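PDB 3P02: uncharacterized protein from Bacteroides ovatus, which is of unknown function but pairs an N-terminal domain probably related to the immunoglobulin-like E-set group with a C-terminal antiparallel beta-sheet domain of the BT_3044-like family. Local coordinates for residues S191-A197 with Y210-F216; D53-F59 with K94-A100; Y261-I267 with V297-T303. All blocks are in the same frame, centred on the assembly; numbering follows the deposited sequence. Where two conformers were deposited one is given.

Contact 1: S191-A197 with Y210-F216; sequences SIVFFYA and YKVFLQF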
loop_
_atom_site.group_PDB
_atom_site.type_symbol
_atom_site.label_atom_id
_atom_site.label_comp_id
_atom_site.label_asym_id
_atom_site.label_seq_id
_atom_site.Cartn_x
_atom_site.Cartn_y
_atom_site.Cartn_z
ATOM N N SER A 191 1.265 13.038 -7.689
ATOM C CA SER A 191 0.295 14.087 -7.337
ATOM C C SER A 191 -1.166 13.630 -7.438
ATOM O O SER A 191 -2.050 14.347 -6.959
ATOM C CB SER A 191 0.492 15.320 -8.222
ATOM O OG SER A 191 0.157 15.090 -9.582
ATOM N N ILE A 192 -1.422 12.467 -8.072
ATOM C CA ILE A 192 -2.788 11.961 -8.251
ATOM C C ILE A 192 -2.976 10.746 -7.340
ATOM O O ILE A 192 -2.114 9.849 -7.290
ATOM C CB ILE A 192 -3.101 11.591 -9.739
ATOM C CG1 ILE A 192 -2.941 12.831 -10.678
ATOM C CG2 ILE A 192 -4.529 10.950 -9.882
ATOM C CD1 ILE A 192 -2.970 12.429 -12.179
ATOM N N VAL A 193 -4.092 10.753 -6.608
ATOM C CA VAL A 193 -4.503 9.661 -5.740
ATOM C C VAL A 193 -5.947 9.305 -6.068
ATOM O O VAL A 193 -6.591 9.986 -6.856
ATOM C CB VAL A 193 -4.379 10.048 -4.219
ATOM C CG1 VAL A 193 -2.935 10.396 -3.816
ATOM C CG2 VAL A 193 -5.342 11.178 -3.849
ATOM N N PHE A 194 -6.461 8.267 -5.430
ATOM C CA PHE A 194 -7.896 8.012 -5.489
ATOM C C PHE A 194 -8.350 7.449 -4.166
ATOM O O PHE A 194 -7.562 6.846 -3.439
ATOM C CB PHE A 194 -8.310 7.065 -6.618
ATOM C CG PHE A 194 -7.761 5.669 -6.517
ATOM C CD1 PHE A 194 -8.437 4.684 -5.788
ATOM C CD2 PHE A 194 -6.584 5.319 -7.179
ATOM C CE1 PHE A 194 -7.941 3.370 -5.732
ATOM C CE2 PHE A 194 -6.075 4.015 -7.094
ATOM C CZ PHE A 194 -6.760 3.049 -6.382
ATOM N N PHE A 195 -9.611 7.658 -3.856
ATOM C CA PHE A 195 -10.238 7.025 -2.719
ATOM C C PHE A 195 -11.500 6.398 -3.283
ATOM O O PHE A 195 -11.817 6.619 -4.460
ATOM C CB PHE A 195 -10.508 8.012 -1.569
ATOM C CG PHE A 195 -11.539 9.084 -1.860
ATOM C CD1 PHE A 195 -11.189 10.246 -2.559
ATOM C CD2 PHE A 195 -12.860 8.919 -1.464
ATOM C CE1 PHE A 195 -12.160 11.210 -2.885
ATOM C CE2 PHE A 195 -13.825 9.913 -1.749
ATOM C CZ PHE A 195 -13.459 11.044 -2.449
ATOM N N TYR A 196 -12.247 5.674 -2.454
ATOM C CA TYR A 196 -13.496 5.093 -2.926
ATOM C C TYR A 196 -14.702 5.805 -2.317
ATOM O O TYR A 196 -14.753 6.002 -1.106
ATOM C CB TYR A 196 -13.592 3.596 -2.558
ATOM C CG TYR A 196 -12.442 2.752 -3.058
ATOM C CD1 TYR A 196 -12.261 2.520 -4.421
ATOM C CD2 TYR A 196 -11.535 2.181 -2.166
ATOM C CE1 TYR A 196 -11.191 1.745 -4.886
ATOM C CE2 TYR A 196 -10.492 1.371 -2.615
ATOM C CZ TYR A 196 -10.323 1.157 -3.974
ATOM O OH TYR A 196 -9.283 0.366 -4.381
ATOM N N ALA A 197 -15.686 6.126 -3.150
ATOM C CA ALA A 197 -16.934 6.680 -2.675
ATOM C C ALA A 197 -17.800 5.576 -2.007
ATOM O O ALA A 197 -17.532 4.373 -2.185
ATOM C CB ALA A 197 -17.704 7.290 -3.850
ATOM N N TYR A 210 -16.203 2.568 -7.701
ATOM C CA TYR A 210 -16.436 3.732 -6.838
ATOM C C TYR A 210 -15.203 4.612 -6.691
ATOM O O TYR A 210 -15.162 5.464 -5.818
ATOM C CB TYR A 210 -16.967 3.244 -5.456
ATOM C CG TYR A 210 -18.341 2.647 -5.655
ATOM C CD1 TYR A 210 -19.462 3.465 -5.776
ATOM C CD2 TYR A 210 -18.508 1.272 -5.860
ATOM C CE1 TYR A 210 -20.704 2.946 -6.117
ATOM C CE2 TYR A 210 -19.757 0.741 -6.197
ATOM C CZ TYR A 210 -20.853 1.582 -6.306
ATOM O OH TYR A 210 -22.081 1.068 -6.648
ATOM N N LYS A 211 -14.209 4.412 -7.534
ATOM C CA LYS A 211 -12.992 5.226 -7.485
ATOM C C LYS A 211 -13.243 6.706 -7.811
ATOM O O LYS A 211 -13.851 7.054 -8.838
ATOM C CB LYS A 211 -11.965 4.681 -8.480
ATOM C CG LYS A 211 -11.314 3.378 -8.005
ATOM C CD LYS A 211 -10.469 2.704 -9.097
ATOM C CE LYS A 211 -9.244 3.524 -9.455
ATOM N NZ LYS A 211 -8.508 2.943 -10.619
ATOM N N VAL A 212 -12.754 7.573 -6.921
ATOM C CA VAL A 212 -12.819 9.029 -7.100
ATOM C C VAL A 212 -11.390 9.530 -7.044
ATOM O O VAL A 212 -10.688 9.282 -6.057
ATOM C CB VAL A 212 -13.723 9.719 -6.054
ATOM C CG1 VAL A 212 -13.658 11.239 -6.239
ATOM C CG2 VAL A 212 -15.166 9.215 -6.168
ATOM N N PHE A 213 -10.955 10.194 -8.110
ATOM C CA PHE A 213 -9.591 10.673 -8.230
ATOM C C PHE A 213 -9.462 12.089 -7.722
ATOM O O PHE A 213 -10.366 12.909 -7.912
ATOM C CB PHE A 213 -9.146 10.623 -9.691
ATOM C CG PHE A 213 -9.061 9.236 -10.298
ATOM C CD1 PHE A 213 -10.193 8.620 -10.838
ATOM C CD2 PHE A 213 -7.863 8.534 -10.296
ATOM C CE1 PHE A 213 -10.129 7.307 -11.346
ATOM C CE2 PHE A 213 -7.791 7.232 -10.819
ATOM C CZ PHE A 213 -8.921 6.633 -11.348
ATOM N N LEU A 214 -8.315 12.368 -7.092
ATOM C CA LEU A 214 -7.924 13.697 -6.604
ATOM C C LEU A 214 -6.575 14.031 -7.123
ATOM O O LEU A 214 -5.658 13.193 -7.017
ATOM C CB LEU A 214 -7.884 13.754 -5.053
ATOM C CG LEU A 214 -9.252 13.629 -4.353
ATOM C CD1 LEU A 214 -9.061 13.308 -2.852
ATOM C CD2 LEU A 214 -10.095 14.910 -4.562
ATOM N N GLN A 215 -6.427 15.242 -7.650
ATOM C CA GLN A 215 -5.125 15.711 -8.113
ATOM C C GLN A 215 -4.724 16.924 -7.301
ATOM O O GLN A 215 -5.502 17.870 -7.202
ATOM C CB GLN A 215 -5.155 16.033 -9.613
ATOM C CG GLN A 215 -3.819 16.544 -10.164
ATOM C CD GLN A 215 -3.913 16.830 -11.641
ATOM O OE1 GLN A 215 -4.812 16.350 -12.334
ATOM N NE2 GLN A 215 -2.982 17.608 -12.164
ATOM N N PHE A 216 -3.527 16.877 -6.714
ATOM C CA PHE A 216 -2.980 17.979 -5.923
ATOM C C PHE A 216 -2.130 18.833 -6.843
ATOM O O PHE A 216 -1.026 18.425 -7.208
ATOM C CB PHE A 216 -2.135 17.402 -4.763
ATOM C CG PHE A 216 -2.957 16.652 -3.754
ATOM C CD1 PHE A 216 -3.330 15.319 -3.974
ATOM C CD2 PHE A 216 -3.408 17.279 -2.598
ATOM C CE1 PHE A 216 -4.109 14.631 -3.044
ATOM C CE2 PHE A 216 -4.163 16.576 -1.648
ATOM C CZ PHE A 216 -4.526 15.253 -1.889
HETATM O O HOH W 1 -0.419 17.794 -10.379
#
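Segments 191-197 and 210-216 run antiparallel, their short strand axes 4.5 Å apart at closest and 148° between directions, as arms of a beta hairpin with a long connection (residues 198-209) in the large antiparallel sheet of the BT_3044-like C-terminal domain. The ladder alternates regularly: Val193-Leu214 and Phe195-Val212 are hydrogen-bonded pairs, while Ile192-Gln215, Phe194-Phe213 and Tyr196-Lys211 are non-hydrogen-bonded. Val193 N to Leu214 O and Leu214 N to Val193 O both measure 2.9 Å, and Ala197 N reaches Tyr210 O at 2.8 Å where the loop between the strands opens.

Alternation sends side chains to two faces. On one, Val193, Phe195, Val212 and Leu214 form an apolar layer: Val212 CB makes a CH-pi contact over the Phe195 ring, whose CD1 lies 3.7 Å from Leu214 CD1, and Phe195 continues the layer onto Phe274 of strand 262-278. On the other face Phe194 meets Phe213, which also stacks on Trp233 of the next strand. Lys211 folds its aliphatic chain across the Phe194 ring, with CE 3.7 Å from the centroid and NZ at 4.6 Å in a cation-pi interaction. At the partly exposed end, one water joins Ser191 OG at 2.9 Å to Gln215 NE2 at 3.1 Å.

Contact 2: D53-F59 with K94-A100; sequences DDRLVSF and KELTIPA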
loop_
_atom_site.group_PDB
_atom_site.type_symbol
_atom_site.label_atom_id
_atom_site.label_comp_id
_atom_site.label_asym_id
_atom_site.label_seq_id
_atom_site.Cartn_x
_atom_site.Cartn_y
_atom_site.Cartn_z
ATOM N N ASP A 53 32.417 -24.483 3.481
ATOM C CA ASP A 53 32.354 -24.339 2.023
ATOM C C ASP A 53 31.496 -23.164 1.587
ATOM O O ASP A 53 30.545 -22.814 2.296
ATOM C CB ASP A 53 31.783 -25.617 1.394
ATOM C CG ASP A 53 32.428 -26.892 1.903
ATOM O OD1 ASP A 53 33.652 -27.057 1.707
ATOM O OD2 ASP A 53 31.713 -27.708 2.530
ATOM N N ASP A 54 31.794 -22.594 0.386
ATOM C CA ASP A 54 30.972 -21.518 -0.197
ATOM C C ASP A 54 29.613 -22.077 -0.582
ATOM O O ASP A 54 29.517 -23.229 -1.025
ATOM C CB ASP A 54 31.647 -20.881 -1.416
ATOM C CG ASP A 54 32.816 -19.956 -1.134
ATOM O OD1 ASP A 54 33.249 -19.868 0.049
ATOM O OD2 ASP A 54 33.318 -19.348 -2.085
ATOM N N ARG A 55 28.556 -21.295 -0.353
ATOM C CA ARG A 55 27.188 -21.738 -0.645
ATOM C C ARG A 55 26.691 -21.078 -1.902
ATOM O O ARG A 55 26.739 -19.855 -1.977
ATOM C CB ARG A 55 26.223 -21.387 0.525
ATOM C CG ARG A 55 26.699 -21.772 1.942
ATOM C CD ARG A 55 26.729 -23.270 2.210
ATOM N NE ARG A 55 25.390 -23.765 2.553
ATOM C CZ ARG A 55 24.915 -23.871 3.792
ATOM N NH1 ARG A 55 25.671 -23.543 4.831
ATOM N NH2 ARG A 55 23.686 -24.323 4.000
ATOM N N LEU A 56 26.198 -21.857 -2.881
ATOM C CA LEU A 56 25.575 -21.257 -4.057
ATOM C C LEU A 56 24.056 -21.338 -3.837
ATOM O O LEU A 56 23.443 -22.408 -3.820
ATOM C CB LEU A 56 26.037 -21.871 -5.384
ATOM C CG LEU A 56 25.544 -21.171 -6.677
ATOM C CD1 LEU A 56 26.016 -19.708 -6.766
ATOM C CD2 LEU A 56 26.017 -21.927 -7.915
ATOM N N VAL A 57 23.471 -20.174 -3.589
ATOM C CA VAL A 57 22.072 -20.047 -3.222
ATOM C C VAL A 57 21.240 -19.619 -4.412
ATOM O O VAL A 57 21.701 -18.787 -5.196
ATOM C CB VAL A 57 21.993 -19.001 -2.075
ATOM C CG1 VAL A 57 20.623 -18.989 -1.458
ATOM C CG2 VAL A 57 23.040 -19.303 -0.998
ATOM N N SER A 58 20.038 -20.216 -4.555
ATOM C CA SER A 58 19.123 -19.845 -5.631
ATOM C C SER A 58 17.866 -19.218 -5.054
ATOM O O SER A 58 17.425 -19.590 -3.959
ATOM C CB SER A 58 18.771 -21.037 -6.518
ATOM O OG SER A 58 17.759 -21.861 -5.976
ATOM N N PHE A 59 17.317 -18.255 -5.786
ATOM C CA PHE A 59 16.098 -17.541 -5.399
ATOM C C PHE A 59 15.131 -17.645 -6.530
ATOM O O PHE A 59 15.503 -17.428 -7.688
ATOM C CB PHE A 59 16.402 -16.070 -5.104
ATOM C CG PHE A 59 17.481 -15.879 -4.073
ATOM C CD1 PHE A 59 17.190 -15.969 -2.718
ATOM C CD2 PHE A 59 18.777 -15.567 -4.454
ATOM C CE1 PHE A 59 18.184 -15.750 -1.761
ATOM C CE2 PHE A 59 19.778 -15.390 -3.498
ATOM C CZ PHE A 59 19.476 -15.486 -2.157
ATOM N N LYS A 94 18.932 -14.354 -9.619
ATOM C CA LYS A 94 18.448 -15.715 -9.372
ATOM C C LYS A 94 19.428 -16.518 -8.530
ATOM O O LYS A 94 19.052 -17.542 -7.977
ATOM C CB LYS A 94 18.147 -16.462 -10.682
ATOM C CG LYS A 94 17.110 -15.762 -11.566
ATOM C CD LYS A 94 15.758 -15.414 -10.869
ATOM C CE LYS A 94 15.381 -13.982 -11.184
ATOM N NZ LYS A 94 13.934 -13.695 -11.017
ATOM N N GLU A 95 20.674 -16.054 -8.430
ATOM C CA GLU A 95 21.718 -16.731 -7.671
ATOM C C GLU A 95 22.636 -15.773 -6.971
ATOM O O GLU A 95 22.856 -14.653 -7.427
ATOM C CB GLU A 95 22.575 -17.632 -8.578
ATOM C CG GLU A 95 21.866 -18.894 -9.030
ATOM C CD GLU A 95 22.679 -19.751 -9.979
ATOM O OE1 GLU A 95 23.785 -19.317 -10.378
ATOM O OE2 GLU A 95 22.215 -20.862 -10.316
ATOM N N LEU A 96 23.221 -16.276 -5.871
ATOM C CA LEU A 96 24.168 -15.571 -5.010
ATOM C C LEU A 96 25.112 -16.564 -4.376
ATOM O O LEU A 96 24.679 -17.660 -3.996
ATOM C CB LEU A 96 23.405 -14.832 -3.886
ATOM C CG LEU A 96 23.125 -13.328 -4.015
ATOM C CD1 LEU A 96 21.928 -13.056 -4.869
ATOM C CD2 LEU A 96 22.771 -12.754 -2.666
ATOM N N THR A 97 26.377 -16.177 -4.219
ATOM C CA THR A 97 27.349 -16.990 -3.514
ATOM C C THR A 97 27.502 -16.394 -2.120
ATOM O O THR A 97 27.683 -15.171 -1.983
ATOM C CB THR A 97 28.683 -17.060 -4.263
ATOM O OG1 THR A 97 28.476 -17.830 -5.446
ATOM C CG2 THR A 97 29.780 -17.716 -3.410
ATOM N N ILE A 98 27.339 -17.235 -1.085
ATOM C CA ILE A 98 27.586 -16.820 0.287
ATOM C C ILE A 98 28.926 -17.450 0.671
ATOM O O ILE A 98 29.009 -18.676 0.773
ATOM C CB ILE A 98 26.458 -17.171 1.293
ATOM C CG1 ILE A 98 25.078 -16.666 0.824
ATOM C CG2 ILE A 98 26.820 -16.637 2.694
ATOM C CD1 ILE A 98 23.901 -17.173 1.728
ATOM N N PRO A 99 29.996 -16.647 0.828
ATOM C CA PRO A 99 31.310 -17.232 1.168
ATOM C C PRO A 99 31.323 -17.994 2.490
ATOM O O PRO A 99 30.582 -17.657 3.415
ATOM C CB PRO A 99 32.226 -16.005 1.267
ATOM C CG PRO A 99 31.543 -14.940 0.480
ATOM C CD PRO A 99 30.074 -15.176 0.713
ATOM N N ALA A 100 32.219 -19.007 2.597
ATOM C CA ALA A 100 32.401 -19.740 3.847
ATOM C C ALA A 100 32.799 -18.733 4.934
ATOM O O ALA A 100 33.519 -17.774 4.642
ATOM C CB ALA A 100 33.501 -20.786 3.665
HETATM O O HOH W 2 29.174 -20.457 3.049
#
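Lys94 enters the pairing through its backbone, its O accepting a hydrogen bond from Phe59 N at 2.9 Å. At Glu95 the strand begins, in a non-hydrogen-bonded pair with Ser58. Leu96 turns to the opposite face: its backbone exchanges two hydrogen bonds with Val57, Leu96 O receiving Val57 N at 2.8 Å, and its CD1 packs 3.5 Å from Phe59 CE2. The alternation fits a beta-sandwich, the architecture expected of an E-set-like domain: one face of the pair turns to a second sheet. Leu96 and Ile98 pack on Leu107 and Val43 of strands 104-112 and 36-45, Val57 on Ile13 of strand 13-15, and the Phe59 ring reaches Val43 and Leu107, whereas Glu95, Thr97, Leu56 and Ser58 occupy the other face. Thr97 accordingly sits opposite Leu56, its OG1 3.4 Å from Leu56 CD1. Ile98 returns to the interior, with CD1 3.6 Å from Val57 CG2, and pairs with Arg55 through two backbone hydrogen bonds; the Arg55 guanidinium leads away to a salt bridge with Glu130. Pro99 follows as the strand gives way to loop. Beyond it, Ala100 N donates to Asp54 OD1 at 2.9 Å, so a carboxylate replaces a backbone carbonyl as the acceptor.

Contact 3: Y261-I267 with V297-T303; sequences YLKHTYI and VSRDLDT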
loop_
_atom_site.group_PDB
_atom_site.type_symbol
_atom_site.label_atom_id
_atom_site.label_comp_id
_atom_site.label_asym_id
_atom_site.label_seq_id
_atom_site.Cartn_x
_atom_site.Cartn_y
_atom_site.Cartn_z
ATOM N N TYR A 261 12.979 16.333 17.188
ATOM C CA TYR A 261 13.293 15.589 15.963
ATOM C C TYR A 261 12.005 15.220 15.240
ATOM O O TYR A 261 12.049 14.721 14.110
ATOM C CB TYR A 261 14.036 14.282 16.311
ATOM C CG TYR A 261 13.268 13.410 17.281
ATOM C CD1 TYR A 261 12.277 12.537 16.834
ATOM C CD2 TYR A 261 13.484 13.508 18.653
ATOM C CE1 TYR A 261 11.511 11.794 17.730
ATOM C CE2 TYR A 261 12.764 12.727 19.556
ATOM C CZ TYR A 261 11.780 11.874 19.091
ATOM O OH TYR A 261 11.057 11.129 19.983
ATOM N N LEU A 262 10.857 15.384 15.919
ATOM C CA LEU A 262 9.586 14.949 15.375
ATOM C C LEU A 262 8.859 16.060 14.615
ATOM O O LEU A 262 8.540 17.119 15.175
ATOM C CB LEU A 262 8.705 14.416 16.525
ATOM C CG LEU A 262 7.425 13.680 16.101
ATOM C CD1 LEU A 262 7.738 12.336 15.463
ATOM C CD2 LEU A 262 6.505 13.496 17.303
ATOM N N LYS A 263 8.584 15.794 13.342
ATOM C CA LYS A 263 7.857 16.732 12.499
ATOM C C LYS A 263 6.382 16.356 12.422
ATOM O O LYS A 263 6.062 15.189 12.214
ATOM C CB LYS A 263 8.468 16.729 11.083
ATOM C CG LYS A 263 7.779 17.716 10.112
ATOM C CD LYS A 263 8.691 18.085 8.940
ATOM C CE LYS A 263 8.736 17.030 7.879
ATOM N NZ LYS A 263 9.540 17.446 6.698
ATOM N N HIS A 264 5.494 17.340 12.573
ATOM C CA HIS A 264 4.068 17.145 12.333
ATOM C C HIS A 264 3.774 17.744 10.985
ATOM O O HIS A 264 4.103 18.916 10.765
ATOM C CB HIS A 264 3.215 17.808 13.413
ATOM C CG HIS A 264 3.467 17.264 14.777
ATOM N ND1 HIS A 264 3.061 15.999 15.133
ATOM C CD2 HIS A 264 4.091 17.836 15.822
ATOM C CE1 HIS A 264 3.446 15.843 16.387
ATOM N NE2 HIS A 264 4.071 16.921 16.838
ATOM N N THR A 265 3.251 16.934 10.053
ATOM C CA THR A 265 2.879 17.408 8.723
ATOM C C THR A 265 1.376 17.266 8.563
ATOM O O THR A 265 0.830 16.164 8.736
ATOM C CB THR A 265 3.654 16.679 7.627
ATOM O OG1 THR A 265 5.028 17.068 7.749
ATOM C CG2 THR A 265 3.143 17.035 6.223
ATOM N N TYR A 266 0.708 18.375 8.200
ATOM C CA TYR A 266 -0.753 18.390 8.045
ATOM C C TYR A 266 -1.155 18.671 6.628
ATOM O O TYR A 266 -0.591 19.564 5.986
ATOM C CB TYR A 266 -1.372 19.482 8.962
ATOM C CG TYR A 266 -0.834 19.485 10.373
ATOM C CD1 TYR A 266 -1.245 18.529 11.302
ATOM C CD2 TYR A 266 0.083 20.449 10.788
ATOM C CE1 TYR A 266 -0.747 18.528 12.608
ATOM C CE2 TYR A 266 0.570 20.469 12.094
ATOM C CZ TYR A 266 0.141 19.517 13.004
ATOM O OH TYR A 266 0.646 19.541 14.280
ATOM N N ILE A 267 -2.107 17.879 6.109
ATOM C CA ILE A 267 -2.711 18.134 4.808
ATOM C C ILE A 267 -4.186 18.205 5.070
ATOM O O ILE A 267 -4.750 17.263 5.639
ATOM C CB ILE A 267 -2.356 17.116 3.703
ATOM C CG1 ILE A 267 -0.832 17.055 3.524
ATOM C CG2 ILE A 267 -3.027 17.527 2.357
ATOM C CD1 ILE A 267 -0.373 15.898 2.622
ATOM N N VAL A 297 -5.082 14.744 7.015
ATOM C CA VAL A 297 -4.083 13.825 7.535
ATOM C C VAL A 297 -3.175 14.615 8.475
ATOM O O VAL A 297 -2.850 15.788 8.217
ATOM C CB VAL A 297 -3.294 13.044 6.440
ATOM C CG1 VAL A 297 -2.326 13.940 5.672
ATOM C CG2 VAL A 297 -2.550 11.835 7.039
ATOM N N SER A 298 -2.762 13.962 9.551
ATOM C CA SER A 298 -1.821 14.540 10.500
ATOM C C SER A 298 -0.707 13.496 10.677
ATOM O O SER A 298 -0.922 12.469 11.315
ATOM C CB SER A 298 -2.533 14.862 11.814
ATOM O OG SER A 298 -1.616 15.315 12.790
ATOM N N ARG A 299 0.437 13.715 10.024
ATOM C CA ARG A 299 1.551 12.777 10.071
ATOM C C ARG A 299 2.538 13.144 11.157
ATOM O O ARG A 299 2.821 14.321 11.328
ATOM C CB ARG A 299 2.323 12.760 8.737
ATOM C CG ARG A 299 1.503 12.735 7.441
ATOM C CD ARG A 299 2.416 12.409 6.272
ATOM N NE ARG A 299 1.753 12.510 4.963
ATOM C CZ ARG A 299 0.924 11.596 4.446
ATOM N NH1 ARG A 299 0.566 10.534 5.160
ATOM N NH2 ARG A 299 0.382 11.784 3.243
ATOM N N ASP A 300 3.077 12.140 11.854
ATOM C CA ASP A 300 4.168 12.256 12.815
ATOM C C ASP A 300 5.349 11.596 12.164
ATOM O O ASP A 300 5.282 10.411 11.823
ATOM C CB ASP A 300 3.823 11.555 14.134
ATOM C CG ASP A 300 2.812 12.280 15.000
ATOM O OD1 ASP A 300 2.355 13.368 14.597
ATOM O OD2 ASP A 300 2.458 11.740 16.065
ATOM N N LEU A 301 6.381 12.380 11.882
ATOM C CA LEU A 301 7.534 11.874 11.162
ATOM C C LEU A 301 8.787 12.072 11.967
ATOM O O LEU A 301 9.094 13.200 12.386
ATOM C CB LEU A 301 7.672 12.609 9.818
ATOM C CG LEU A 301 6.462 12.514 8.864
ATOM C CD1 LEU A 301 6.536 13.614 7.788
ATOM C CD2 LEU A 301 6.368 11.115 8.238
ATOM N N ASP A 302 9.525 10.986 12.166
ATOM C CA ASP A 302 10.799 11.089 12.859
ATOM C C ASP A 302 11.796 11.500 11.790
ATOM O O ASP A 302 12.167 10.679 10.942
ATOM C CB ASP A 302 11.150 9.759 13.542
ATOM C CG ASP A 302 12.459 9.772 14.308
ATOM O OD1 ASP A 302 13.317 10.640 14.009
ATOM O OD2 ASP A 302 12.664 8.852 15.151
ATOM N N THR A 303 12.229 12.775 11.831
ATOM C CA THR A 303 13.104 13.316 10.782
ATOM C C THR A 303 14.508 12.686 10.785
ATOM O O THR A 303 15.305 13.014 9.901
ATOM C CB THR A 303 13.222 14.831 10.902
ATOM O OG1 THR A 303 13.865 15.134 12.123
ATOM C CG2 THR A 303 11.863 15.544 10.818
HETATM O O HOH W 3 1.049 15.633 13.101
#
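A long beta hairpin, strands 262-278 and 287-302 of the C-terminal domain's antiparallel sheet, carries this contact at the end remote from its turn. Paired backbone hydrogen bonds join Lys263 to Leu301, Thr265 to Arg299 and Ile267 to Val297; Thr265 O, for example, accepts Arg299 N at 2.8 Å. Where the ladder runs out, Tyr261 O accepts both Thr303 N at 3.0 Å and Thr303 OG1 at 2.7 Å.

One face is largely polar, Leu262 apart: His264 ND1 donates to Asp300 OD1 at 2.8 Å, and a water links His264 ND1, Ser298 OG and Arg299 O, while His264 NE2 turns to Asp256. The other face mixes character, with Ile267 CB 3.7 Å from Val297 CG1 and the Arg299 guanidinium held by carbonyls of Glu156, Ser158 and Ser314. A histidine whose ring nitrogens both bond to aspartates is probably protonated, so this His-carboxylate pair would bring electrostatic attraction to the backbone ladder.

Overall arrangement
The three contacts illustrate one principle: an antiparallel ladder keeps its backbone rules while its side chains follow their surroundings. Contact 1 is the most buried, and aromatic and aliphatic groups dominate it. Contact 3 belongs to the same ten-strand sheet, about 22 Å away between centres, and is only partly buried, with histidine, carboxylate and water on one face; the two meet where Phe216 CE2 lies 4.3 Å from Ile267 CG2. Contact 2 stands apart in the N-terminal domain, its centre about 45 Å from that of contact 1. Most of its touching residues are exposed; its inward face is aliphatic and aromatic, the other carries Glu95, Thr97 and Ser58, and a carboxylate-to-amide hydrogen bond closes one end.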